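Local coordinates for protein putative glycosidase ph117-related (Bacteroides thetaiotaomicron, PDB 5A7V) that probably cleaves beta-linked mannosides as a member of glycoside hydrolase family 130, and binds mannose in its pocket, at residues S268-C273 against N289-A294; N304-G309 against G340-G345; S335-G340 against Y363-S368. All blocks are in the same frame, centred on the assembly; numbering follows the deposited sequence. Where two conformers were deposited one is given.

Contact 1: S268-C273 against N289-A294; sequences SQLTEC and NGKNSA. With MAN (alpha-D-mannopyranose), chain E.
Glu272 and Asn289 face each other across two antiparallel strands, and their flat ends go separate ways. The carboxylate of Glu272 meets the mannose with both oxygens: the sugar O2 donates to Glu272 OE2 at 2.6 Å, and the sugar O1 lies 2.7 Å from Glu272 OE1. Having CG anti to the backbone N (chi1 177°), with the rest of the chain extended, carries the group clear of the strand to the sugar; OE2 is also bonded to Ser204. The Asn289 amide instead turns to Ile349, while its CB packs 3.5 Å from Glu272 O. Paired backbone bonds, 2.8 Å from Glu272 N to Asn289 O and 2.7 Å from Asn289 N to Glu272 O, tie these two residues. The strands form the hairpin 270-280/283-291, part of one blade in the beta-propeller characteristic of this family, and a classic beta bulge marks the end of pairing, where Gln269 and Leu270 both face Lys291. There Lys291 O accepts twice, from Gln269 N at 2.8 Å and from Ser268 N at 3.2 Å. The stretched Lys291 runs alongside Leu270, CD against CD1. Beyond the bulge, Ser268 OG takes the N-H of Ser293 at 2.8 Å while also bonding His265 O.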
ATOM      1  N   SER A 268      -1.060  -1.493 -17.168  1.00  8.07           N
ATOM      2  CA  SER A 268      -1.063  -0.784 -18.437  1.00  8.33           C
ATOM      3  C   SER A 268      -1.490   0.676 -18.357  1.00  8.29           C
ATOM      4  O   SER A 268      -1.262   1.430 -19.305  1.00  9.78           O
ATOM      5  CB  SER A 268      -1.888  -1.565 -19.466  1.00  8.60           C
ATOM      6  OG  SER A 268      -3.097  -2.002 -18.877  1.00  9.05           O
ATOM      7  N   GLN A 269      -2.186   1.063 -17.276  1.00  8.94           N
ATOM      8  CA  GLN A 269      -2.519   2.461 -17.019  1.00  9.34           C
ATOM      9  C   GLN A 269      -1.725   3.041 -15.849  1.00  8.91           C
ATOM     10  O   GLN A 269      -1.338   4.222 -15.907  1.00 11.28           O
ATOM     11  CB  GLN A 269      -4.031   2.616 -16.771  1.00 10.46           C
ATOM     12  CG  GLN A 269      -4.506   4.061 -16.726  1.00 14.65           C
ATOM     13  CD  GLN A 269      -6.037   4.155 -16.850  1.00 19.46           C
ATOM     14  OE1 GLN A 269      -6.640   3.361 -17.555  1.00 31.61           O
ATOM     15  NE2 GLN A 269      -6.631   5.045 -16.130  1.00 29.07           N
ATOM     16  N   LEU A 270      -1.502   2.226 -14.800  1.00  8.74           N
ATOM     17  CA  LEU A 270      -0.734   2.677 -13.595  1.00  8.88           C
ATOM     18  C   LEU A 270       0.144   1.518 -13.170  1.00  9.01           C
ATOM     19  O   LEU A 270      -0.204   0.328 -13.350  1.00  9.52           O
ATOM     20  CB  LEU A 270      -1.665   3.007 -12.436  1.00  9.63           C
ATOM     21  CG  LEU A 270      -2.680   4.094 -12.628  1.00 10.77           C
ATOM     22  CD1 LEU A 270      -3.612   4.150 -11.405  1.00 12.51           C
ATOM     23  CD2 LEU A 270      -2.067   5.445 -12.896  1.00 11.64           C
ATOM     24  N   THR A 271       1.278   1.900 -12.561  1.00  8.89           N
ATOM     25  CA  THR A 271       2.190   0.989 -11.817  1.00  8.86           C
ATOM     26  C   THR A 271       2.435   1.655 -10.455  1.00  9.51           C
ATOM     27  O   THR A 271       3.341   2.501 -10.327  1.00 11.72           O
ATOM     28  CB  THR A 271       3.556   0.754 -12.555  1.00  8.87           C
ATOM     29  OG1 THR A 271       4.122   2.029 -12.881  1.00 10.55           O
ATOM     30  CG2 THR A 271       3.373  -0.033 -13.851  1.00  9.59           C
ATOM     31  N   GLU A 272       1.626   1.312  -9.483  1.00  8.73           N
ATOM     32  CA  GLU A 272       1.529   2.089  -8.248  1.00  8.59           C
ATOM     33  C   GLU A 272       2.075   1.264  -7.094  1.00  8.82           C
ATOM     34  O   GLU A 272       1.666   0.152  -6.809  1.00  9.70           O
ATOM     35  CB  GLU A 272       0.071   2.442  -7.965  1.00  9.38           C
ATOM     36  CG  GLU A 272      -0.111   3.203  -6.636  1.00  9.08           C
ATOM     37  CD  GLU A 272      -1.431   3.897  -6.478  1.00  9.58           C
ATOM     38  OE1 GLU A 272      -2.395   3.535  -7.245  1.00 10.57           O
ATOM     39  OE2 GLU A 272      -1.525   4.827  -5.654  1.00 11.19           O
ATOM     40  N   CYS A 273       3.080   1.831  -6.421  1.00  8.25           N
ATOM     41  CA  CYS A 273       3.798   1.119  -5.332  1.00  8.87           C
ATOM     42  C   CYS A 273       2.842   0.571  -4.297  1.00  8.80           C
ATOM     43  O   CYS A 273       1.875   1.219  -3.949  1.00 10.72           O
ATOM     44  CB  CYS A 273       4.865   2.042  -4.732  1.00  9.05           C
ATOM     45  SG  CYS A 273       6.189   2.457  -5.904  1.00 11.09           S
ATOM     46  N   ASN A 289       0.768  -2.343  -7.449  1.00  7.31           N
ATOM     47  CA  ASN A 289      -0.606  -2.384  -7.953  1.00  7.87           C
ATOM     48  C   ASN A 289      -0.659  -1.909  -9.386  1.00  7.68           C
ATOM     49  O   ASN A 289      -0.254  -0.804  -9.690  1.00 10.32           O
ATOM     50  CB  ASN A 289      -1.448  -1.481  -7.035  1.00  9.02           C
ATOM     51  CG  ASN A 289      -1.501  -2.029  -5.625  1.00  8.13           C
ATOM     52  OD1 ASN A 289      -2.087  -3.058  -5.383  1.00  8.85           O
ATOM     53  ND2 ASN A 289      -0.842  -1.330  -4.668  1.00  9.75           N
ATOM     54  N   GLY A 290      -1.158  -2.786 -10.258  1.00  8.30           N
ATOM     55  CA  GLY A 290      -1.362  -2.389 -11.653  1.00  8.91           C
ATOM     56  C   GLY A 290      -2.800  -2.016 -11.918  1.00  8.85           C
ATOM     57  O   GLY A 290      -3.695  -2.709 -11.442  1.00 14.80           O
ATOM     58  N   LYS A 291      -3.033  -0.990 -12.714  1.00  8.14           N
ATOM     59  CA  LYS A 291      -4.396  -0.683 -13.190  1.00  8.19           C
ATOM     60  C   LYS A 291      -4.444  -1.031 -14.691  1.00  7.92           C
ATOM     61  O   LYS A 291      -3.593  -0.615 -15.484  1.00  8.43           O
ATOM     62  CB  LYS A 291      -4.769   0.791 -12.985  1.00  9.11           C
ATOM     63  CG  LYS A 291      -6.162   1.108 -13.474  1.00  9.82           C
ATOM     64  CD  LYS A 291      -6.564   2.566 -13.217  1.00 10.15           C
ATOM     65  CE  LYS A 291      -7.974   2.828 -13.747  1.00 10.86           C
ATOM     66  NZ  LYS A 291      -8.416   4.198 -13.425  1.00 15.00           N
ATOM     67  N   ASN A 292      -5.457  -1.822 -15.053  1.00  7.99           N
ATOM     68  CA  ASN A 292      -5.615  -2.304 -16.434  1.00  7.92           C
ATOM     69  C   ASN A 292      -6.313  -1.261 -17.321  1.00  7.82           C
ATOM     70  O   ASN A 292      -7.465  -0.882 -17.087  1.00  9.90           O
ATOM     71  CB  ASN A 292      -6.394  -3.608 -16.410  1.00  8.43           C
ATOM     72  CG  ASN A 292      -6.340  -4.352 -17.742  1.00  8.00           C
ATOM     73  OD1 ASN A 292      -5.316  -4.363 -18.419  1.00  9.06           O
ATOM     74  ND2 ASN A 292      -7.456  -5.033 -18.085  1.00  9.34           N
ATOM     75  N   SER A 293      -5.610  -0.778 -18.335  1.00  8.41           N
ATOM     76  CA  SER A 293      -6.172   0.149 -19.292  1.00  8.56           C
ATOM     77  C   SER A 293      -7.216  -0.500 -20.211  1.00  9.49           C
ATOM     78  O   SER A 293      -6.941  -1.556 -20.796  1.00  9.70           O
ATOM     79  CB  SER A 293      -5.032   0.682 -20.202  1.00  9.18           C
ATOM     80  OG  SER A 293      -5.551   1.459 -21.284  1.00 10.14           O
ATOM     81  N   ALA A 294      -8.396   0.099 -20.291  1.00 10.10           N
ATOM     82  CA  ALA A 294      -9.422  -0.440 -21.234  1.00  9.91           C
ATOM     83  C   ALA A 294      -8.886  -0.466 -22.657  1.00 10.08           C
ATOM     84  O   ALA A 294      -9.248  -1.358 -23.443  1.00 11.15           O
ATOM     85  CB  ALA A 294     -10.660   0.434 -21.141  1.00 12.10           C
TER
HETATM   86  C1  MAN E1386      -5.484   5.279  -6.436  1.00 14.34           C
HETATM   87  C2  MAN E1386      -4.920   4.592  -5.173  1.00 14.18           C
HETATM   88  C3  MAN E1386      -5.921   4.321  -4.033  1.00 13.00           C
HETATM   89  C4  MAN E1386      -7.256   3.781  -4.579  1.00 12.88           C
HETATM   90  C5  MAN E1386      -7.274   3.670  -6.115  1.00 15.05           C
HETATM   91  C6  MAN E1386      -8.668   3.288  -6.664  1.00 15.04           C
HETATM   92  O1  MAN E1386      -4.649   4.985  -7.683  1.00 14.66           O
HETATM   93  O2  MAN E1386      -3.881   5.460  -4.699  1.00 16.79           O
HETATM   94  O3  MAN E1386      -6.223   5.481  -3.283  1.00 12.61           O
HETATM   95  O4  MAN E1386      -7.468   2.540  -3.938  1.00 12.37           O
HETATM   96  O5  MAN E1386      -6.883   4.980  -6.636  1.00 13.86           O
HETATM   97  O6  MAN E1386      -9.608   4.321  -6.340  1.00 13.68           O

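Contact 2: N304-G309 against G340-G345; sequences NVYAAG and GQYVDG. With MAN (alpha-D-mannopyranose), chain E.
Two hydrogen bonds join Asn304-Tyr306 to the turn at Tyr342-Gly345, one made by a side chain and one by backbone alone. The phenol of Tyr342 donates to Asn304 O over 2.7 Å, meeting a lone pair in the carbonyl plane, so the tip of the ring is fixed to the chain opposite. Tyr306 N gives a nearly straight bond (173°) to Gly345 O, 3.1 Å away. Gly345, at a positive phi suited to glycine, ends a type I turn closed by its own N-H to Tyr342 O.

The aromatic contact is an offset edge-to-face pair: the edge of Tyr306 is directed at the face of Tyr342, with planes 84° apart and centroids separated by 5.3 Å. Tyr306 CE1 comes within 3.6 Å of Tyr342 CZ. Extending CG anti to the backbone N (chi1 -175°) sends the Tyr342 ring across to this edge.

Van der Waals contacts are slighter. Val305 CG2 rests 3.5 Å from Asp344 O, and Asn304 CB lies against the Asp344 carboxylate.

Both rings meet the sugar. Tyr306 OH stands 2.8 Å from the mannose O1, whereas the mannose C6 sits over the same side of the Tyr342 ring that receives Tyr306, 3.7 Å from Tyr342 CD1. Aromatic side chains lining a sugar pocket are common in carbohydrate-active enzymes; here the edge-to-face tyrosine pair forms part of the wall of the mannose site.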
ATOM      1  N   ASN A 304     -10.009  -1.514 -16.226  1.00  8.12           N
ATOM      2  CA  ASN A 304      -9.883  -0.593 -15.060  1.00  8.76           C
ATOM      3  C   ASN A 304      -9.712  -1.309 -13.737  1.00  8.68           C
ATOM      4  O   ASN A 304      -9.668  -0.639 -12.703  1.00  9.64           O
ATOM      5  CB  ASN A 304     -11.065   0.403 -15.049  1.00 10.82           C
ATOM      6  CG  ASN A 304     -10.985   1.348 -16.232  1.00 11.37           C
ATOM      7  OD1 ASN A 304      -9.978   2.030 -16.401  1.00 13.38           O
ATOM      8  ND2 ASN A 304     -11.984   1.338 -17.093  1.00 14.19           N
ATOM      9  N   VAL A 305      -9.568  -2.627 -13.734  1.00  7.73           N
ATOM     10  CA  VAL A 305      -9.308  -3.333 -12.465  1.00  8.27           C
ATOM     11  C   VAL A 305      -7.902  -3.010 -11.955  1.00  8.37           C
ATOM     12  O   VAL A 305      -6.975  -2.824 -12.731  1.00  8.63           O
ATOM     13  CB  VAL A 305      -9.517  -4.857 -12.628  1.00  9.02           C
ATOM     14  CG1 VAL A 305      -8.385  -5.521 -13.382  1.00  9.00           C
ATOM     15  CG2 VAL A 305      -9.796  -5.565 -11.317  1.00  9.39           C
ATOM     16  N   TYR A 306      -7.766  -3.025 -10.618  1.00  7.96           N
ATOM     17  CA  TYR A 306      -6.425  -3.031  -9.970  1.00  7.79           C
ATOM     18  C   TYR A 306      -6.092  -4.453  -9.533  1.00  7.81           C
ATOM     19  O   TYR A 306      -6.819  -5.059  -8.734  1.00  9.23           O
ATOM     20  CB  TYR A 306      -6.345  -2.106  -8.768  1.00  8.36           C
ATOM     21  CG  TYR A 306      -6.299  -0.648  -9.035  1.00  8.69           C
ATOM     22  CD1 TYR A 306      -7.384   0.068  -9.569  1.00  9.01           C
ATOM     23  CD2 TYR A 306      -5.155   0.097  -8.698  1.00  8.75           C
ATOM     24  CE1 TYR A 306      -7.333   1.436  -9.750  1.00  8.79           C
ATOM     25  CE2 TYR A 306      -5.104   1.455  -8.870  1.00  8.89           C
ATOM     26  CZ  TYR A 306      -6.199   2.140  -9.357  1.00  8.76           C
ATOM     27  OH  TYR A 306      -6.178   3.514  -9.505  1.00  9.94           O
ATOM     28  N   ALA A 307      -5.017  -4.985 -10.112  1.00  7.88           N
ATOM     29  CA  ALA A 307      -4.494  -6.296  -9.773  1.00  8.23           C
ATOM     30  C   ALA A 307      -2.974  -6.186  -9.494  1.00  8.00           C
ATOM     31  O   ALA A 307      -2.318  -5.310 -10.055  1.00  9.09           O
ATOM     32  CB  ALA A 307      -4.784  -7.303 -10.890  1.00  8.94           C
ATOM     33  N   ALA A 308      -2.446  -7.071  -8.640  1.00  7.98           N
ATOM     34  CA  ALA A 308      -1.108  -6.850  -8.053  1.00  7.99           C
ATOM     35  C   ALA A 308      -0.019  -7.563  -8.840  1.00  8.01           C
ATOM     36  O   ALA A 308      -0.172  -8.725  -9.241  1.00  8.15           O
ATOM     37  CB  ALA A 308      -1.102  -7.284  -6.606  1.00  9.41           C
ATOM     38  N   GLY A 309       1.107  -6.865  -8.975  1.00  7.68           N
ATOM     39  CA  GLY A 309       2.323  -7.370  -9.604  1.00  8.10           C
ATOM     40  C   GLY A 309       3.546  -7.367  -8.692  1.00  7.13           C
ATOM     41  O   GLY A 309       3.453  -6.934  -7.521  1.00  8.65           O
ATOM     42  N   GLY A 340     -17.203  -2.420  -5.540  1.00 11.61           N
ATOM     43  CA  GLY A 340     -17.396  -1.699  -4.272  1.00 10.90           C
ATOM     44  C   GLY A 340     -17.482  -0.235  -4.596  1.00 10.15           C
ATOM     45  O   GLY A 340     -17.910   0.169  -5.690  1.00 11.94           O
ATOM     46  N   GLN A 341     -16.967   0.592  -3.692  1.00  9.85           N
ATOM     47  CA  GLN A 341     -16.892   2.010  -3.943  1.00  9.87           C
ATOM     48  C   GLN A 341     -16.172   2.268  -5.258  1.00  9.85           C
ATOM     49  O   GLN A 341     -16.548   3.197  -5.988  1.00 11.51           O
ATOM     50  CB  GLN A 341     -16.149   2.712  -2.771  1.00 10.60           C
ATOM     51  CG  GLN A 341     -15.982   4.195  -3.064  1.00 12.54           C
ATOM     52  CD  GLN A 341     -15.317   5.075  -2.027  1.00 11.73           C
ATOM     53  OE1 GLN A 341     -15.430   6.293  -2.182  1.00 12.46           O
ATOM     54  NE2 GLN A 341     -14.596   4.534  -1.076  1.00 10.71           N
ATOM     55  N   TYR A 342     -15.078   1.532  -5.480  1.00  9.50           N
ATOM     56  CA  TYR A 342     -14.406   1.520  -6.772  1.00  9.75           C
ATOM     57  C   TYR A 342     -15.031   0.378  -7.592  1.00  9.25           C
ATOM     58  O   TYR A 342     -14.782  -0.801  -7.342  1.00 10.13           O
ATOM     59  CB  TYR A 342     -12.881   1.357  -6.617  1.00  9.97           C
ATOM     60  CG  TYR A 342     -12.129   1.453  -7.929  1.00  9.81           C
ATOM     61  CD1 TYR A 342     -11.824   2.704  -8.508  1.00  9.72           C
ATOM     62  CD2 TYR A 342     -11.764   0.288  -8.614  1.00  9.82           C
ATOM     63  CE1 TYR A 342     -11.193   2.794  -9.736  1.00  9.95           C
ATOM     64  CE2 TYR A 342     -11.124   0.366  -9.855  1.00  9.40           C
ATOM     65  CZ  TYR A 342     -10.849   1.610 -10.423  1.00  9.52           C
ATOM     66  OH  TYR A 342     -10.226   1.737 -11.643  1.00 10.34           O
ATOM     67  N   VAL A 343     -15.913   0.753  -8.513  1.00 10.42           N
ATOM     68  CA  VAL A 343     -16.823  -0.218  -9.127  1.00 10.46           C
ATOM     69  C   VAL A 343     -16.129  -1.254  -9.981  1.00  9.85           C
ATOM     70  O   VAL A 343     -16.604  -2.390 -10.122  1.00 11.66           O
ATOM     71  CB  VAL A 343     -18.015   0.488  -9.835  1.00 12.19           C
ATOM     72  CG1 VAL A 343     -17.530   1.257 -11.023  1.00 12.40           C
ATOM     73  CG2 VAL A 343     -19.111  -0.505 -10.205  1.00 15.83           C
ATOM     74  N   ASP A 344     -14.976  -0.891 -10.531  1.00 10.77           N
ATOM     75  CA  ASP A 344     -14.246  -1.804 -11.405  1.00 11.60           C
ATOM     76  C   ASP A 344     -13.375  -2.836 -10.660  1.00 10.32           C
ATOM     77  O   ASP A 344     -12.790  -3.700 -11.308  1.00 11.94           O
ATOM     78  CB  ASP A 344     -13.407  -1.006 -12.406  1.00 12.39           C
ATOM     79  CG  ASP A 344     -14.281  -0.109 -13.319  1.00 12.85           C
ATOM     80  OD1 ASP A 344     -15.190  -0.646 -13.982  1.00 16.06           O
ATOM     81  OD2 ASP A 344     -14.068   1.146 -13.381  1.00 15.49           O
ATOM     82  N   GLY A 345     -13.276  -2.721  -9.312  1.00  9.38           N
ATOM     83  CA  GLY A 345     -12.601  -3.699  -8.510  1.00 10.18           C
ATOM     84  C   GLY A 345     -11.148  -3.400  -8.181  1.00  9.28           C
ATOM     85  O   GLY A 345     -10.429  -2.882  -9.011  1.00  8.92           O
TER
HETATM   86  C1  MAN E1386      -5.484   5.279  -6.436  1.00 14.34           C
HETATM   87  C2  MAN E1386      -4.920   4.592  -5.173  1.00 14.18           C
HETATM   88  C3  MAN E1386      -5.921   4.321  -4.033  1.00 13.00           C
HETATM   89  C4  MAN E1386      -7.256   3.781  -4.579  1.00 12.88           C
HETATM   90  C5  MAN E1386      -7.274   3.670  -6.115  1.00 15.05           C
HETATM   91  C6  MAN E1386      -8.668   3.288  -6.664  1.00 15.04           C
HETATM   92  O1  MAN E1386      -4.649   4.985  -7.683  1.00 14.66           O
HETATM   93  O2  MAN E1386      -3.881   5.460  -4.699  1.00 16.79           O
HETATM   94  O3  MAN E1386      -6.223   5.481  -3.283  1.00 12.61           O
HETATM   95  O4  MAN E1386      -7.468   2.540  -3.938  1.00 12.37           O
HETATM   96  O5  MAN E1386      -6.883   4.980  -6.636  1.00 13.86           O
HETATM   97  O6  MAN E1386      -9.608   4.321  -6.340  1.00 13.68           O

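Contact 3: S335-G340 against Y363-S368; sequences SFEKSG and YGCADS. With MAN (alpha-D-mannopyranose), chain E.
Polar contact between helix 335-338 and the end of strand 358-365 centres on Glu337 and Tyr363. The phenol donates to Glu337 OE2 at 2.8 Å, arriving nearly in line with the C-O bond, while carboxylate and ring planes stand 66° apart. With CG anti to the carbonyl carbon (chi1 -57°) and the chain extended beyond it, Glu337 brings its carboxylate to that hydroxyl. Arg44 forms a salt bridge to the same oxygen, and Glu337 OE1 accepts from the backbone N-H of Met333 and Asp334. The arginine would be expected to favour the ionised form of this buried carboxylate.

Cys365 SG lies at the edge of the Phe336 ring, 5.2 Å from its centroid and 88° off the ring normal. It also touches Glu337 CG at 3.9 Å, on the next helix residue.

By van der Waals contact, Ala366 CB presses on the chain leaving the helix, 3.4 Å from Ser339 C, and Gly340, lacking a side chain, lets its CA approach Ser368 OG to 3.7 Å. That hydroxyl is bonded to Asp75 and Gln341 N.

Ala366 and Asp367, in the loop between two strands of a propeller blade, form a type I' turn closed by Ser368 N to Cys365 O. From it Asp367 reaches the mannose, OD1 accepting from O4 and OD2 from O6 at 2.7 Å each: a carboxylate holding two hydroxyls of one sugar, characteristic of carbohydrate sites.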
ATOM      1  N   SER A 335     -16.512 -11.369  -4.366  1.00 12.82           N
ATOM      2  CA  SER A 335     -17.442 -10.316  -4.724  1.00 13.67           C
ATOM      3  C   SER A 335     -17.061  -8.929  -4.263  1.00 12.94           C
ATOM      4  O   SER A 335     -17.155  -7.948  -5.010  1.00 13.14           O
ATOM      5  CB  SER A 335     -18.861 -10.681  -4.249  1.00 15.59           C
ATOM      6  OG  SER A 335     -18.930 -10.724  -2.832  1.00 18.65           O
ATOM      7  N   PHE A 336     -16.582  -8.838  -3.004  1.00 11.64           N
ATOM      8  CA  PHE A 336     -16.254  -7.551  -2.403  1.00 11.72           C
ATOM      9  C   PHE A 336     -14.875  -7.035  -2.838  1.00 10.33           C
ATOM     10  O   PHE A 336     -14.554  -5.849  -2.566  1.00 11.62           O
ATOM     11  CB  PHE A 336     -16.364  -7.659  -0.870  1.00 13.05           C
ATOM     12  CG  PHE A 336     -15.661  -8.849  -0.309  1.00 13.57           C
ATOM     13  CD1 PHE A 336     -14.301  -8.795  -0.074  1.00 13.54           C
ATOM     14  CD2 PHE A 336     -16.332 -10.042  -0.064  1.00 14.92           C
ATOM     15  CE1 PHE A 336     -13.627  -9.909   0.365  1.00 15.07           C
ATOM     16  CE2 PHE A 336     -15.680 -11.171   0.363  1.00 15.73           C
ATOM     17  CZ  PHE A 336     -14.299 -11.113   0.601  1.00 14.00           C
ATOM     18  N   GLU A 337     -14.099  -7.869  -3.563  1.00 10.06           N
ATOM     19  CA  GLU A 337     -12.904  -7.415  -4.289  1.00 10.59           C
ATOM     20  C   GLU A 337     -13.281  -6.888  -5.682  1.00 10.26           C
ATOM     21  O   GLU A 337     -12.691  -5.944  -6.201  1.00 10.24           O
ATOM     22  CB  GLU A 337     -11.873  -8.511  -4.397  1.00  9.97           C
ATOM     23  CG  GLU A 337     -11.426  -9.081  -3.048  1.00 10.56           C
ATOM     24  CD  GLU A 337     -10.653 -10.388  -3.113  1.00 10.00           C
ATOM     25  OE1 GLU A 337     -10.592 -11.030  -4.213  1.00 12.01           O
ATOM     26  OE2 GLU A 337     -10.046 -10.809  -2.067  1.00 11.26           O
ATOM     27  N   LYS A 338     -14.229  -7.588  -6.310  1.00 10.04           N
ATOM     28  CA  LYS A 338     -14.585  -7.301  -7.720  1.00 10.49           C
ATOM     29  C   LYS A 338     -15.336  -6.004  -7.906  1.00 10.60           C
ATOM     30  O   LYS A 338     -15.317  -5.446  -8.982  1.00 11.59           O
ATOM     31  CB  LYS A 338     -15.364  -8.484  -8.321  1.00 12.40           C
ATOM     32  CG  LYS A 338     -14.480  -9.703  -8.579  1.00 13.97           C
ATOM     33  CD  LYS A 338     -15.244 -10.917  -9.132  1.00 19.50           C
ATOM     34  CE  LYS A 338     -15.379 -10.891 -10.655  1.00 35.73           C
ATOM     35  NZ  LYS A 338     -14.056 -10.885 -11.454  1.00 46.38           N
ATOM     36  N   SER A 339     -16.096  -5.571  -6.891  1.00 10.99           N
ATOM     37  CA  SER A 339     -16.860  -4.325  -6.978  0.50 10.97           C
ATOM     38  C   SER A 339     -17.115  -3.738  -5.596  1.00 10.32           C
ATOM     39  O   SER A 339     -17.253  -4.484  -4.627  1.00 12.37           O
ATOM     40  CB  SER A 339     -18.183  -4.550  -7.705  0.50 11.48           C
ATOM     41  OG  SER A 339     -18.635  -3.280  -8.177  0.50 12.34           O
ATOM     42  N   GLY A 340     -17.203  -2.420  -5.540  1.00 11.61           N
ATOM     43  CA  GLY A 340     -17.396  -1.699  -4.272  1.00 10.90           C
ATOM     44  C   GLY A 340     -17.482  -0.235  -4.596  1.00 10.15           C
ATOM     45  O   GLY A 340     -17.910   0.169  -5.690  1.00 11.94           O
ATOM     46  N   TYR A 363      -4.807  -5.799   2.214  1.00  8.43           N
ATOM     47  CA  TYR A 363      -5.141  -5.089   0.998  1.00  8.59           C
ATOM     48  C   TYR A 363      -6.535  -4.460   1.081  1.00  8.03           C
ATOM     49  O   TYR A 363      -7.429  -4.941   1.799  1.00  9.89           O
ATOM     50  CB  TYR A 363      -5.014  -6.009  -0.234  1.00  8.89           C
ATOM     51  CG  TYR A 363      -5.816  -7.263  -0.150  1.00  9.10           C
ATOM     52  CD1 TYR A 363      -5.341  -8.406   0.446  1.00  9.97           C
ATOM     53  CD2 TYR A 363      -7.114  -7.332  -0.723  1.00  8.73           C
ATOM     54  CE1 TYR A 363      -6.123  -9.579   0.506  1.00  9.64           C
ATOM     55  CE2 TYR A 363      -7.856  -8.481  -0.670  1.00  9.96           C
ATOM     56  CZ  TYR A 363      -7.370  -9.619  -0.102  1.00  9.89           C
ATOM     57  OH  TYR A 363      -8.086 -10.791  -0.056  1.00 11.27           O
ATOM     58  N   GLY A 364      -6.713  -3.378   0.322  1.00  7.94           N
ATOM     59  CA  GLY A 364      -8.069  -2.840   0.093  1.00  8.94           C
ATOM     60  C   GLY A 364      -8.861  -3.676  -0.905  1.00  9.06           C
ATOM     61  O   GLY A 364      -8.299  -4.151  -1.891  1.00  9.61           O
ATOM     62  N   CYS A 365     -10.149  -3.798  -0.612  1.00  8.70           N
ATOM     63  CA  CYS A 365     -11.084  -4.524  -1.488  1.00  9.41           C
ATOM     64  C   CYS A 365     -12.041  -3.523  -2.100  1.00  8.99           C
ATOM     65  O   CYS A 365     -12.978  -3.063  -1.413  1.00  9.85           O
ATOM     66  CB  CYS A 365     -11.877  -5.535  -0.675  1.00 10.47           C
ATOM     67  SG  CYS A 365     -10.869  -6.825   0.142  1.00 11.72           S
ATOM     68  N   ALA A 366     -11.796  -3.188  -3.360  1.00  9.41           N
ATOM     69  CA  ALA A 366     -12.664  -2.292  -4.122  1.00  9.51           C
ATOM     70  C   ALA A 366     -12.982  -0.976  -3.386  1.00  9.42           C
ATOM     71  O   ALA A 366     -14.076  -0.433  -3.526  1.00  9.71           O
ATOM     72  CB  ALA A 366     -13.933  -2.998  -4.597  1.00 10.66           C
ATOM     73  N   ASP A 367     -11.974  -0.425  -2.698  1.00  9.36           N
ATOM     74  CA  ASP A 367     -12.119   0.811  -1.935  1.00 10.04           C
ATOM     75  C   ASP A 367     -13.247   0.765  -0.866  1.00  9.58           C
ATOM     76  O   ASP A 367     -13.775   1.789  -0.476  1.00 10.74           O
ATOM     77  CB  ASP A 367     -12.264   2.085  -2.798  1.00 10.44           C
ATOM     78  CG  ASP A 367     -11.064   2.448  -3.654  1.00 10.58           C
ATOM     79  OD1 ASP A 367     -10.030   1.748  -3.681  1.00 11.79           O
ATOM     80  OD2 ASP A 367     -11.170   3.555  -4.306  1.00 12.30           O
ATOM     81  N   SER A 368     -13.547  -0.450  -0.383  1.00  9.20           N
ATOM     82  CA  SER A 368     -14.663  -0.642   0.542  1.00  9.60           C
ATOM     83  C   SER A 368     -14.373  -1.444   1.812  1.00 10.19           C
ATOM     84  O   SER A 368     -14.960  -1.138   2.859  1.00 10.80           O
ATOM     85  CB  SER A 368     -15.868  -1.242  -0.187  1.00 11.42           C
ATOM     86  OG  SER A 368     -16.483  -0.229  -1.022  1.00 13.62           O
TER
HETATM   87  C1  MAN E1386      -5.484   5.279  -6.436  1.00 14.34           C
HETATM   88  C2  MAN E1386      -4.920   4.592  -5.173  1.00 14.18           C
HETATM   89  C3  MAN E1386      -5.921   4.321  -4.033  1.00 13.00           C
HETATM   90  C4  MAN E1386      -7.256   3.781  -4.579  1.00 12.88           C
HETATM   91  C5  MAN E1386      -7.274   3.670  -6.115  1.00 15.05           C
HETATM   92  C6  MAN E1386      -8.668   3.288  -6.664  1.00 15.04           C
HETATM   93  O1  MAN E1386      -4.649   4.985  -7.683  1.00 14.66           O
HETATM   94  O2  MAN E1386      -3.881   5.460  -4.699  1.00 16.79           O
HETATM   95  O3  MAN E1386      -6.223   5.481  -3.283  1.00 12.61           O
HETATM   96  O4  MAN E1386      -7.468   2.540  -3.938  1.00 12.37           O
HETATM   97  O5  MAN E1386      -6.883   4.980  -6.636  1.00 13.86           O
HETATM   98  O6  MAN E1386      -9.608   4.321  -6.340  1.00 13.68           O

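In the fold
All three contacts converge on one mannose, yet each uses different chemistry. Contact 1, mostly buried, is strand pairing within a sheet. Contact 3 is also largely buried but sets a helix against a strand end through a charged cluster, sulfur and methyl packing. Contact 2 is only partly buried and relies on aromatic rings. It bridges the other two: strands 283-291 and 306-314 are neighbours in one sheet, with Lys291 CE 3.3 Å from Tyr342 OH, while Gly340 is shared with contact 3, and Gln341 NE2 bonds Asp367 O at 2.9 Å. Contacts 1 and 3 stay about 7 Å apart at their nearest atoms, gripping different hydroxyls of the sugar.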